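Local structure of enoyl-[acyl-carrier-protein] reductase [FMN] (Thermotoga maritima, 5GVJ) at residues A[11-16]-A[38-43]; A[137-142]-A[168-173]. The protein probably reduces enoyl-[acyl-carrier-protein] with NADH in fatty acid synthesis, as an FMN-dependent flavoenzyme of the nitronate monooxygenase-like family. The protein carries 1 engineered substitution. One frame throughout, in Å; residues are numbered along the deposited sequence.

Contacts 1 and 2 are both buried, and both reach the parallel barrel sheet. Their centres lie about 17 Å apart. Contact 2 is part of the sheet itself. It joins the neighbouring strands 136-139 and 167-170 through regular backbone bonds and includes residues of the FMN site. Contact 1 lies further from the chain centre. It joins two loops that lead into strands 17-18 and 41-44, and only E14 of its touching residues is exposed. Its polar part is a single carbonyl, held by one sound N-H bond and one weak one, beside leucine and isoleucine. In contact 2 the apolar part is I137, I168 and A170 on one sheet face, and E142 reaches the second subunit.

Contact 1: residues A[11-16]-A[38-43]; sequences LEIEHP and GGLGII
The carbonyl oxygen of G38 is gripped by two successive backbone N-H groups of the 11-16 loop. H15 N makes the stronger bond, 2.8 Å to G38 O. E14 N to G38 O is longer, 3.2 Å, and weak, with an N-H...O angle of only 125°. The H15 ring brings CD2 to 3.5 Å from G38 C, with G39 N near the ring plane at its edge. E14 CG lies over one ring face, while I294 and L298 of helix 290-309 also touch H15. G38 closes the preceding helix with a Schellman motif at positive phi, and a CB there would clash with both the H15 ring and E14. E12, also at positive phi, ends helix 6-11 in the same way. I13 supplies the apolar part. Its CG1 sits between the backbone N and the carbonyl carbon (chi1 60°), and CD1 reaches L40 CB at 4.0 Å. The two side chains cross at about a right angle. L11 CD2 adds a looser contact with L40 CD2, 4.3 Å. Two helix C-termini, both with Schellman motifs, thus meet where their loops enter neighbouring strands of a TIM-type (beta/alpha)8 barrel.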
ATOM      1  N   LEU A  11      13.764   5.816  20.883  1.00 16.52           N
ATOM      2  CA  LEU A  11      13.830   7.256  20.686  1.00 18.83           C
ATOM      3  C   LEU A  11      13.511   8.045  21.948  1.00 17.74           C
ATOM      4  O   LEU A  11      13.653   9.273  21.943  1.00 18.40           O
ATOM      5  CB  LEU A  11      12.871   7.660  19.564  1.00 21.67           C
ATOM      6  CG  LEU A  11      13.429   7.770  18.137  1.00 26.23           C
ATOM      7  CD1 LEU A  11      14.627   6.885  17.889  1.00 16.84           C
ATOM      8  CD2 LEU A  11      12.342   7.542  17.110  1.00 13.45           C
ATOM      9  N   GLU A  12      13.079   7.365  23.014  1.00 19.27           N
ATOM     10  CA  GLU A  12      12.726   7.997  24.285  1.00 21.54           C
ATOM     11  C   GLU A  12      11.630   9.046  24.101  1.00 19.71           C
ATOM     12  O   GLU A  12      11.690  10.142  24.660  1.00 16.81           O
ATOM     13  CB  GLU A  12      13.962   8.594  24.963  1.00 21.17           C
ATOM     14  CG  GLU A  12      14.973   7.546  25.370  1.00 20.56           C
ATOM     15  CD  GLU A  12      16.234   8.151  25.971  1.00 32.63           C
ATOM     16  OE1 GLU A  12      16.974   8.844  25.245  1.00 33.00           O
ATOM     17  OE2 GLU A  12      16.482   7.936  27.171  1.00 41.14           O
ATOM     18  N   ILE A  13      10.621   8.704  23.306  1.00 17.68           N
ATOM     19  CA  ILE A  13       9.454   9.550  23.103  1.00 18.48           C
ATOM     20  C   ILE A  13       8.227   8.790  23.584  1.00 17.49           C
ATOM     21  O   ILE A  13       8.263   7.582  23.828  1.00 17.64           O
ATOM     22  CB  ILE A  13       9.284   9.977  21.636  1.00 14.49           C
ATOM     23  CG1 ILE A  13       9.128   8.735  20.742  1.00 16.62           C
ATOM     24  CG2 ILE A  13      10.466  10.798  21.187  1.00 15.35           C
ATOM     25  CD1 ILE A  13       9.096   9.063  19.263  1.00 17.24           C
ATOM     26  N   GLU A  14       7.123   9.522  23.687  1.00 16.33           N
ATOM     27  CA  GLU A  14       5.897   8.975  24.241  1.00 15.04           C
ATOM     28  C   GLU A  14       5.097   8.213  23.188  1.00 18.95           C
ATOM     29  O   GLU A  14       4.492   7.182  23.499  1.00 17.50           O
ATOM     30  CB  GLU A  14       5.070  10.116  24.840  1.00 16.29           C
ATOM     31  CG  GLU A  14       3.794   9.701  25.526  1.00 23.84           C
ATOM     32  CD  GLU A  14       3.048  10.876  26.149  1.00 29.32           C
ATOM     33  OE1 GLU A  14       3.448  12.042  25.919  1.00 32.15           O
ATOM     34  OE2 GLU A  14       2.063  10.627  26.874  1.00 33.62           O
ATOM     35  N   HIS A  15       5.069   8.704  21.945  1.00 13.16           N
ATOM     36  CA  HIS A  15       4.193   8.096  20.957  1.00 16.11           C
ATOM     37  C   HIS A  15       5.000   7.628  19.752  1.00 14.69           C
ATOM     38  O   HIS A  15       5.951   8.300  19.349  1.00 13.37           O
ATOM     39  CB  HIS A  15       3.099   9.063  20.460  1.00 18.39           C
ATOM     40  CG  HIS A  15       2.381   9.786  21.554  1.00 18.33           C
ATOM     41  ND1 HIS A  15       1.628   9.136  22.505  1.00 19.33           N
ATOM     42  CD2 HIS A  15       2.300  11.109  21.844  1.00 20.85           C
ATOM     43  CE1 HIS A  15       1.116  10.025  23.340  1.00 19.47           C
ATOM     44  NE2 HIS A  15       1.507  11.227  22.960  1.00 18.36           N
ATOM     45  N   PRO A  16       4.622   6.494  19.137  1.00 16.27           N
ATOM     46  CA  PRO A  16       5.386   5.940  18.002  1.00 14.69           C
ATOM     47  C   PRO A  16       5.009   6.603  16.679  1.00 13.40           C
ATOM     48  O   PRO A  16       4.603   5.944  15.718  1.00 12.17           O
ATOM     49  CB  PRO A  16       4.987   4.459  18.044  1.00 13.99           C
ATOM     50  CG  PRO A  16       3.507   4.542  18.464  1.00 14.32           C
ATOM     51  CD  PRO A  16       3.477   5.645  19.506  1.00 16.03           C
ATOM     52  N   GLY A  38       4.707  14.778  22.056  1.00 15.69           N
ATOM     53  CA  GLY A  38       5.066  13.409  22.384  1.00 16.42           C
ATOM     54  C   GLY A  38       5.490  12.521  21.226  1.00 14.86           C
ATOM     55  O   GLY A  38       5.847  11.360  21.461  1.00 15.94           O
ATOM     56  N   GLY A  39       5.451  13.021  19.997  1.00 15.31           N
ATOM     57  CA  GLY A  39       5.963  12.312  18.842  1.00 13.74           C
ATOM     58  C   GLY A  39       7.388  12.730  18.561  1.00 16.81           C
ATOM     59  O   GLY A  39       8.081  13.276  19.421  1.00 15.55           O
ATOM     60  N   LEU A  40       7.844  12.472  17.335  1.00 14.38           N
ATOM     61  CA  LEU A  40       9.181  12.914  16.942  1.00 14.74           C
ATOM     62  C   LEU A  40       9.049  13.990  15.873  1.00 15.13           C
ATOM     63  O   LEU A  40       8.783  13.687  14.711  1.00 14.40           O
ATOM     64  CB  LEU A  40      10.046  11.760  16.438  1.00 16.91           C
ATOM     65  CG  LEU A  40      11.514  12.182  16.304  1.00 16.44           C
ATOM     66  CD1 LEU A  40      12.222  12.087  17.663  1.00 15.02           C
ATOM     67  CD2 LEU A  40      12.256  11.354  15.232  1.00 16.32           C
ATOM     68  N   GLY A  41       9.241  15.246  16.266  1.00 12.91           N
ATOM     69  CA  GLY A  41       9.378  16.297  15.283  1.00 10.83           C
ATOM     70  C   GLY A  41      10.702  16.167  14.559  1.00 12.91           C
ATOM     71  O   GLY A  41      11.689  15.670  15.099  1.00 13.62           O
ATOM     72  N   ILE A  42      10.724  16.594  13.305  1.00 12.77           N
ATOM     73  CA  ILE A  42      11.912  16.407  12.484  1.00 13.29           C
ATOM     74  C   ILE A  42      12.143  17.671  11.680  1.00 14.49           C
ATOM     75  O   ILE A  42      11.240  18.137  10.978  1.00 14.54           O
ATOM     76  CB  ILE A  42      11.803  15.185  11.552  1.00 14.18           C
ATOM     77  CG1 ILE A  42      11.834  13.900  12.376  1.00 14.11           C
ATOM     78  CG2 ILE A  42      12.947  15.204  10.549  1.00 16.62           C
ATOM     79  CD1 ILE A  42      11.542  12.618  11.556  1.00 15.87           C
ATOM     80  N   ILE A  43      13.332  18.248  11.820  1.00 17.69           N
ATOM     81  CA  ILE A  43      13.735  19.413  11.041  1.00 16.37           C
ATOM     82  C   ILE A  43      14.217  18.927   9.679  1.00 16.89           C
ATOM     83  O   ILE A  43      15.123  18.093   9.595  1.00 16.45           O
ATOM     84  CB  ILE A  43      14.845  20.196  11.764  1.00 17.64           C
ATOM     85  CG1 ILE A  43      14.319  20.797  13.066  1.00 16.33           C
ATOM     86  CG2 ILE A  43      15.418  21.270  10.845  1.00 15.51           C
ATOM     87  CD1 ILE A  43      15.433  21.358  13.972  1.00 19.06           C
TER

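Contact 2: residues A[137-142]-A[168-173]; sequences IAEGME and IAAGGI
A170, I168 and I137 carry this contact between two adjacent parallel strands of the TIM-type barrel. The axes of 137-139 and 168-170 approach to 4.6 Å, with 24° between their directions. A138 takes part in two of the three backbone bonds: its N donates to I168 O at 2.7 Å, and its O accepts from A170 N at 3.0 Å. G140 N bonds to A170 O, 2.8 Å, just past the strand end. I137, I168 and A170 point to the same face as E139. I137 CG2, anti to the backbone N, packs on A170 CB at 3.6 Å, while CG1 meets I168 CB at 3.9 Å. Q191 of the next strand touches both I137 and A170. On the other face, A138 and A169 pack against helix 152-162. E139, G172 and Q191 bind FMN in this protein, so these strand ends form part of the flavin site; this chain has no FMN in the model. Past the strands, E142 turns back over the glycine turn. Its OE1 accepts from T152 N, and OE2 bonds to T151 OG1 of the second subunit. Its CG, between the backbone N and the carbonyl carbon (chi1 44°), rests 3.5 Å from G171 C.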
ATOM      1  N   ILE A 137      13.229   3.526   8.165  1.00 13.59           N
ATOM      2  CA  ILE A 137      11.944   3.979   7.672  1.00 14.77           C
ATOM      3  C   ILE A 137      11.746   3.314   6.319  1.00 17.91           C
ATOM      4  O   ILE A 137      12.572   3.477   5.410  1.00 17.42           O
ATOM      5  CB  ILE A 137      11.888   5.511   7.564  1.00 16.82           C
ATOM      6  CG1 ILE A 137      11.976   6.162   8.957  1.00 14.22           C
ATOM      7  CG2 ILE A 137      10.590   5.948   6.878  1.00 13.70           C
ATOM      8  CD1 ILE A 137      12.516   7.592   8.945  1.00 18.68           C
ATOM      9  N   ALA A 138      10.687   2.523   6.199  1.00 12.37           N
ATOM     10  CA  ALA A 138      10.341   1.883   4.940  1.00 15.04           C
ATOM     11  C   ALA A 138       9.284   2.768   4.305  1.00 15.96           C
ATOM     12  O   ALA A 138       8.161   2.850   4.801  1.00 15.57           O
ATOM     13  CB  ALA A 138       9.837   0.460   5.169  1.00 13.61           C
ATOM     14  N   GLU A 139       9.648   3.463   3.243  1.00 15.94           N
ATOM     15  CA  GLU A 139       8.780   4.490   2.677  1.00 15.99           C
ATOM     16  C   GLU A 139       8.175   3.994   1.372  1.00 16.09           C
ATOM     17  O   GLU A 139       8.883   3.871   0.366  1.00 16.65           O
ATOM     18  CB  GLU A 139       9.555   5.788   2.457  1.00 16.14           C
ATOM     19  CG  GLU A 139       8.700   6.884   1.855  1.00 17.63           C
ATOM     20  CD  GLU A 139       9.448   8.199   1.764  1.00 26.04           C
ATOM     21  OE1 GLU A 139      10.142   8.432   0.755  1.00 28.69           O
ATOM     22  OE2 GLU A 139       9.345   8.987   2.717  1.00 31.84           O
ATOM     23  N   GLY A 140       6.868   3.732   1.382  1.00 17.39           N
ATOM     24  CA  GLY A 140       6.184   3.317   0.173  1.00 15.18           C
ATOM     25  C   GLY A 140       5.982   4.462  -0.803  1.00 17.37           C
ATOM     26  O   GLY A 140       5.954   5.646  -0.443  1.00 15.17           O
ATOM     27  N   MET A 141       5.841   4.089  -2.079  1.00 15.35           N
ATOM     28  CA  MET A 141       5.759   5.053  -3.176  1.00 17.83           C
ATOM     29  C   MET A 141       4.450   5.838  -3.213  1.00 16.89           C
ATOM     30  O   MET A 141       4.318   6.716  -4.074  1.00 19.18           O
ATOM     31  CB  MET A 141       5.962   4.335  -4.509  1.00 19.07           C
ATOM     32  CG  MET A 141       4.987   3.210  -4.738  1.00 21.26           C
ATOM     33  SD  MET A 141       3.615   3.783  -5.744  1.00 39.69           S
ATOM     34  CE  MET A 141       4.436   3.933  -7.337  1.00 36.34           C
ATOM     35  N   GLU A 142       3.485   5.568  -2.330  1.00 12.88           N
ATOM     36  CA  GLU A 142       2.330   6.458  -2.240  1.00 16.35           C
ATOM     37  C   GLU A 142       2.655   7.761  -1.525  1.00 16.51           C
ATOM     38  O   GLU A 142       1.800   8.651  -1.474  1.00 17.90           O
ATOM     39  CB  GLU A 142       1.154   5.788  -1.516  1.00 16.34           C
ATOM     40  CG  GLU A 142       1.522   5.021  -0.237  1.00 14.94           C
ATOM     41  CD  GLU A 142       1.763   3.541  -0.514  1.00 18.62           C
ATOM     42  OE1 GLU A 142       2.784   3.212  -1.151  1.00 16.03           O
ATOM     43  OE2 GLU A 142       0.912   2.715  -0.122  1.00 17.77           O
ATOM     44  N   ILE A 168       9.995   1.547  10.656  1.00 13.27           N
ATOM     45  CA  ILE A 168       9.012   2.618  10.724  1.00 16.50           C
ATOM     46  C   ILE A 168       8.373   2.732   9.347  1.00 15.82           C
ATOM     47  O   ILE A 168       9.081   2.820   8.335  1.00 15.74           O
ATOM     48  CB  ILE A 168       9.662   3.942  11.166  1.00 12.45           C
ATOM     49  CG1 ILE A 168      10.377   3.740  12.507  1.00 13.05           C
ATOM     50  CG2 ILE A 168       8.625   5.049  11.268  1.00 13.01           C
ATOM     51  CD1 ILE A 168      11.193   4.943  12.976  1.00 12.46           C
ATOM     52  N   ALA A 169       7.043   2.684   9.302  1.00 14.39           N
ATOM     53  CA  ALA A 169       6.317   2.721   8.037  1.00 16.27           C
ATOM     54  C   ALA A 169       6.022   4.166   7.658  1.00 14.14           C
ATOM     55  O   ALA A 169       5.590   4.949   8.504  1.00 16.45           O
ATOM     56  CB  ALA A 169       5.013   1.939   8.144  1.00 12.79           C
ATOM     57  N   ALA A 170       6.264   4.512   6.388  1.00 13.58           N
ATOM     58  CA  ALA A 170       5.959   5.836   5.860  1.00 15.78           C
ATOM     59  C   ALA A 170       5.299   5.701   4.494  1.00 18.35           C
ATOM     60  O   ALA A 170       5.662   4.824   3.709  1.00 15.43           O
ATOM     61  CB  ALA A 170       7.216   6.703   5.732  1.00 14.52           C
ATOM     62  N   GLY A 171       4.354   6.595   4.210  1.00 18.02           N
ATOM     63  CA  GLY A 171       3.653   6.603   2.948  1.00 15.24           C
ATOM     64  C   GLY A 171       2.262   6.025   3.085  1.00 17.86           C
ATOM     65  O   GLY A 171       2.112   4.830   3.366  1.00 15.31           O
ATOM     66  N   GLY A 172       1.243   6.868   2.894  1.00 15.05           N
ATOM     67  CA  GLY A 172      -0.142   6.445   2.947  1.00 13.63           C
ATOM     68  C   GLY A 172      -0.763   6.421   4.325  1.00 16.34           C
ATOM     69  O   GLY A 172      -1.900   5.967   4.467  1.00 15.57           O
ATOM     70  N   ILE A 173      -0.068   6.902   5.351  1.00 13.38           N
ATOM     71  CA  ILE A 173      -0.540   6.777   6.719  1.00 13.59           C
ATOM     72  C   ILE A 173      -0.992   8.147   7.192  1.00 15.48           C
ATOM     73  O   ILE A 173      -0.184   9.077   7.276  1.00 16.34           O
ATOM     74  CB  ILE A 173       0.546   6.204   7.638  1.00 16.45           C
ATOM     75  CG1 ILE A 173       1.062   4.884   7.057  1.00 15.76           C
ATOM     76  CG2 ILE A 173      -0.032   5.981   9.025  1.00 18.22           C
ATOM     77  CD1 ILE A 173       2.419   4.496   7.552  1.00 17.01           C
TER